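Local coordinates for protein Pcdhgc3 (Mus musculus, PDB 4ZI8) that probably acts as a calcium-dependent cell-adhesion protein that may help establish specific neuronal connections, here as its first three extracellular cadherin domains, at residues E245-V256 / T291-F302. Numbering follows the deposited sequence.
Sequences EDAPPGTRVAQV and TGVLTIKGRLDF
Strands 252-255 and 293-296 pair antiparallel inside the third cadherin domain, and beyond them the two segments run on together as loops to its C-terminal end. The pairing starts beside the type II turn P248-T251, where G250 N donates to I296 O (2.8 Å) and I296 N returns a bond to T251 O. A classic beta bulge follows: V253 N (2.7 Å) and A254 N (3.3 Å) both donate to L294 O. There V253 turns inward; its CG1, anti to the backbone N (chi1 177°), meets L294 CD2, while CG2 lies 3.7 Å from I296 CD1. These side chains join the core of the cadherin beta-sandwich, V253 on A241 and V330, L294 on I310. On the outer face Q255 runs extended over V293 CG2, and its NE2 donates to T291 O (2.9 Å) in its amide plane. On the loop side, one water accepts from L300 N and lies within hydrogen-bonding distance of E245 O and A247 O. E245, a calcium ligand in another structure of this protein but metal-free in this model, takes F302 N on OE2 (2.7 Å), from 49° above the carboxylate plane. Replacing it with alanine removes the carboxylate, and F302 N would probably lose that acceptor. E245 OE2 also sits 4.1 Å from D301 OD1, which accepts from D304 N; with D334 and E303 near E245 OE1, the acids are consistent with a calcium site.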
loop_
_atom_site.group_PDB
_atom_site.type_symbol
_atom_site.label_atom_id
_atom_site.label_comp_id
_atom_site.label_asym_id
_atom_site.label_seq_id
_atom_site.Cartn_x
_atom_site.Cartn_y
_atom_site.Cartn_z
ATOM N N GLU B 245 42.330 0.611 -37.855
ATOM C CA GLU B 245 42.540 -0.771 -37.391
ATOM C C GLU B 245 43.686 -0.863 -36.380
ATOM O O GLU B 245 43.752 -1.815 -35.600
ATOM C CB GLU B 245 42.780 -1.750 -38.570
ATOM C CG GLU B 245 44.056 -1.583 -39.291
ATOM C CD GLU B 245 44.334 -2.723 -40.273
ATOM O OE1 GLU B 245 44.928 -2.404 -41.314
ATOM O OE2 GLU B 245 43.992 -3.916 -40.017
ATOM N N ASP B 246 44.572 0.125 -36.359
ATOM C CA ASP B 246 45.661 0.069 -35.394
ATOM C C ASP B 246 45.309 0.811 -34.091
ATOM O O ASP B 246 46.178 1.049 -33.254
ATOM C CB ASP B 246 46.966 0.602 -36.014
ATOM C CG ASP B 246 46.905 2.081 -36.339
ATOM O OD1 ASP B 246 45.798 2.656 -36.273
ATOM O OD2 ASP B 246 47.969 2.667 -36.667
ATOM N N ALA B 247 44.034 1.153 -33.913
ATOM C CA ALA B 247 43.581 1.790 -32.673
ATOM C C ALA B 247 43.923 0.909 -31.477
ATOM O O ALA B 247 43.592 -0.278 -31.461
ATOM C CB ALA B 247 42.065 2.064 -32.711
ATOM N N PRO B 248 44.610 1.486 -30.485
ATOM C CA PRO B 248 45.076 0.757 -29.308
ATOM C C PRO B 248 43.957 0.598 -28.299
ATOM O O PRO B 248 42.913 1.259 -28.434
ATOM C CB PRO B 248 46.187 1.658 -28.769
ATOM C CG PRO B 248 45.732 3.031 -29.137
ATOM C CD PRO B 248 45.067 2.888 -30.480
ATOM N N PRO B 249 44.153 -0.276 -27.302
ATOM C CA PRO B 249 43.157 -0.417 -26.247
ATOM C C PRO B 249 42.921 0.907 -25.563
ATOM O O PRO B 249 43.866 1.679 -25.396
ATOM C CB PRO B 249 43.788 -1.423 -25.288
ATOM C CG PRO B 249 44.701 -2.209 -26.138
ATOM C CD PRO B 249 45.259 -1.229 -27.140
ATOM N N GLY B 250 41.673 1.176 -25.201
ATOM C CA GLY B 250 41.341 2.411 -24.532
ATOM C C GLY B 250 40.778 3.441 -25.487
ATOM O O GLY B 250 40.156 4.433 -25.056
ATOM N N THR B 251 40.983 3.218 -26.783
ATOM C CA THR B 251 40.468 4.158 -27.779
ATOM C C THR B 251 38.955 4.303 -27.637
ATOM O O THR B 251 38.241 3.311 -27.636
ATOM C CB THR B 251 40.809 3.723 -29.214
ATOM O OG1 THR B 251 42.231 3.722 -29.375
ATOM C CG2 THR B 251 40.221 4.699 -30.203
ATOM N N ARG B 252 38.478 5.537 -27.492
ATOM C CA ARG B 252 37.046 5.805 -27.393
ATOM C C ARG B 252 36.384 5.539 -28.730
ATOM O O ARG B 252 36.818 6.070 -29.758
ATOM C CB ARG B 252 36.803 7.247 -26.954
ATOM C CG ARG B 252 35.394 7.757 -27.190
ATOM C CD ARG B 252 35.199 9.063 -26.452
ATOM N NE ARG B 252 33.885 9.643 -26.693
ATOM C CZ ARG B 252 33.335 10.565 -25.920
ATOM N NH1 ARG B 252 33.982 10.994 -24.848
ATOM N NH2 ARG B 252 32.143 11.051 -26.212
ATOM N N VAL B 253 35.354 4.697 -28.729
ATOM C CA VAL B 253 34.622 4.358 -29.947
ATOM C C VAL B 253 33.336 5.177 -30.046
ATOM O O VAL B 253 33.047 5.797 -31.059
ATOM C CB VAL B 253 34.279 2.868 -29.992
ATOM C CG1 VAL B 253 33.460 2.544 -31.232
ATOM C CG2 VAL B 253 35.528 2.061 -29.989
ATOM N N ALA B 254 32.567 5.183 -28.976
ATOM C CA ALA B 254 31.289 5.868 -28.977
ATOM C C ALA B 254 30.861 6.081 -27.537
ATOM O O ALA B 254 31.359 5.392 -26.644
ATOM C CB ALA B 254 30.229 5.059 -29.745
ATOM N N GLN B 255 29.981 7.048 -27.303
ATOM C CA GLN B 255 29.261 7.091 -26.029
ATOM C C GLN B 255 27.746 7.041 -26.273
ATOM O O GLN B 255 27.178 7.915 -26.935
ATOM C CB GLN B 255 29.630 8.333 -25.222
ATOM C CG GLN B 255 28.966 8.383 -23.850
ATOM C CD GLN B 255 29.442 9.549 -23.012
ATOM O OE1 GLN B 255 29.867 10.581 -23.540
ATOM N NE2 GLN B 255 29.396 9.385 -21.700
ATOM N N VAL B 256 27.084 6.013 -25.749
ATOM C CA VAL B 256 25.647 5.916 -25.924
ATOM C C VAL B 256 24.946 6.548 -24.714
ATOM O O VAL B 256 25.519 6.640 -23.620
ATOM C CB VAL B 256 25.204 4.471 -26.118
ATOM C CG1 VAL B 256 25.993 3.836 -27.296
ATOM C CG2 VAL B 256 25.426 3.669 -24.833
ATOM N N THR B 291 28.792 5.178 -17.677
ATOM C CA THR B 291 28.890 6.290 -18.602
ATOM C C THR B 291 28.445 5.958 -20.004
ATOM O O THR B 291 28.234 6.872 -20.800
ATOM C CB THR B 291 30.301 6.817 -18.701
ATOM O OG1 THR B 291 31.116 5.815 -19.304
ATOM C CG2 THR B 291 30.838 7.170 -17.330
ATOM N N GLY B 292 28.310 4.676 -20.325
ATOM C CA GLY B 292 27.938 4.288 -21.676
ATOM C C GLY B 292 29.044 4.487 -22.710
ATOM O O GLY B 292 28.822 4.422 -23.924
ATOM N N VAL B 293 30.258 4.717 -22.236
ATOM C CA VAL B 293 31.391 4.841 -23.139
ATOM C C VAL B 293 31.908 3.474 -23.602
ATOM O O VAL B 293 32.272 2.612 -22.800
ATOM C CB VAL B 293 32.518 5.649 -22.473
ATOM C CG1 VAL B 293 33.781 5.638 -23.354
ATOM C CG2 VAL B 293 32.047 7.081 -22.227
ATOM N N LEU B 294 31.896 3.278 -24.919
ATOM C CA LEU B 294 32.412 2.080 -25.553
ATOM C C LEU B 294 33.837 2.337 -26.029
ATOM O O LEU B 294 34.093 3.348 -26.712
ATOM C CB LEU B 294 31.521 1.687 -26.724
ATOM C CG LEU B 294 31.883 0.452 -27.542
ATOM C CD1 LEU B 294 31.537 -0.824 -26.788
ATOM C CD2 LEU B 294 31.172 0.521 -28.897
ATOM N N THR B 295 34.761 1.455 -25.646
ATOM C CA THR B 295 36.173 1.605 -25.999
ATOM C C THR B 295 36.698 0.344 -26.706
ATOM O O THR B 295 36.105 -0.737 -26.609
ATOM C CB THR B 295 37.071 1.865 -24.763
ATOM O OG1 THR B 295 36.759 0.926 -23.731
ATOM C CG2 THR B 295 36.892 3.265 -24.202
ATOM N N ILE B 296 37.828 0.480 -27.390
ATOM C CA ILE B 296 38.533 -0.680 -27.922
ATOM C C ILE B 296 39.180 -1.413 -26.785
ATOM O O ILE B 296 39.800 -0.805 -25.907
ATOM C CB ILE B 296 39.586 -0.274 -28.945
ATOM C CG1 ILE B 296 38.889 0.387 -30.128
ATOM C CG2 ILE B 296 40.428 -1.496 -29.394
ATOM C CD1 ILE B 296 37.966 -0.578 -30.886
ATOM N N LYS B 297 39.030 -2.723 -26.787
ATOM C CA LYS B 297 39.671 -3.552 -25.783
ATOM C C LYS B 297 40.688 -4.496 -26.420
ATOM O O LYS B 297 41.808 -4.630 -25.933
ATOM C CB LYS B 297 38.611 -4.346 -25.014
ATOM C CG LYS B 297 39.168 -5.285 -23.966
ATOM C CD LYS B 297 38.041 -5.990 -23.213
ATOM C CE LYS B 297 38.531 -7.272 -22.549
ATOM N NZ LYS B 297 37.416 -8.051 -21.920
ATOM N N GLY B 298 40.294 -5.161 -27.505
ATOM C CA GLY B 298 41.171 -6.111 -28.174
ATOM C C GLY B 298 41.896 -5.459 -29.335
ATOM O O GLY B 298 42.210 -4.272 -29.289
ATOM N N ARG B 299 42.195 -6.225 -30.380
ATOM C CA ARG B 299 42.857 -5.651 -31.548
ATOM C C ARG B 299 41.975 -5.766 -32.778
ATOM O O ARG B 299 41.607 -6.857 -33.181
ATOM C CB ARG B 299 44.199 -6.333 -31.817
ATOM C CG ARG B 299 44.934 -5.719 -33.001
ATOM C CD ARG B 299 46.209 -6.478 -33.335
ATOM N NE ARG B 299 45.960 -7.795 -33.928
ATOM C CZ ARG B 299 45.713 -8.012 -35.222
ATOM N NH1 ARG B 299 45.661 -6.995 -36.075
ATOM N NH2 ARG B 299 45.509 -9.248 -35.667
ATOM N N LEU B 300 41.631 -4.634 -33.371
ATOM C CA LEU B 300 40.900 -4.647 -34.630
ATOM C C LEU B 300 41.799 -5.169 -35.736
ATOM O O LEU B 300 43.018 -5.114 -35.634
ATOM C CB LEU B 300 40.397 -3.254 -34.983
ATOM C CG LEU B 300 39.448 -2.584 -33.979
ATOM C CD1 LEU B 300 39.111 -1.205 -34.463
ATOM C CD2 LEU B 300 38.186 -3.389 -33.818
ATOM N N ASP B 301 41.188 -5.690 -36.788
ATOM C CA ASP B 301 41.943 -6.089 -37.960
ATOM C C ASP B 301 41.074 -5.928 -39.192
ATOM O O ASP B 301 40.036 -6.592 -39.322
ATOM C CB ASP B 301 42.422 -7.522 -37.836
ATOM C CG ASP B 301 43.363 -7.905 -38.958
ATOM O OD1 ASP B 301 42.932 -7.892 -40.119
ATOM O OD2 ASP B 301 44.533 -8.210 -38.676
ATOM N N PHE B 302 41.491 -5.036 -40.085
ATOM C CA PHE B 302 40.669 -4.656 -41.226
ATOM C C PHE B 302 40.490 -5.832 -42.191
ATOM O O PHE B 302 39.429 -6.005 -42.778
ATOM C CB PHE B 302 41.287 -3.436 -41.927
ATOM C CG PHE B 302 40.611 -3.051 -43.227
ATOM C CD1 PHE B 302 39.468 -2.253 -43.234
ATOM C CD2 PHE B 302 41.148 -3.454 -44.450
ATOM C CE1 PHE B 302 38.869 -1.889 -44.423
ATOM C CE2 PHE B 302 40.541 -3.092 -45.646
ATOM C CZ PHE B 302 39.411 -2.305 -45.630
HETATM O O HOH W 1 42.921 -2.264 -33.043
HETATM O O HOH W 2 45.971 -3.994 -35.762
HETATM O O HOH W 3 44.105 -2.409 -29.989
HETATM O O HOH W 4 25.964 8.298 -21.708
#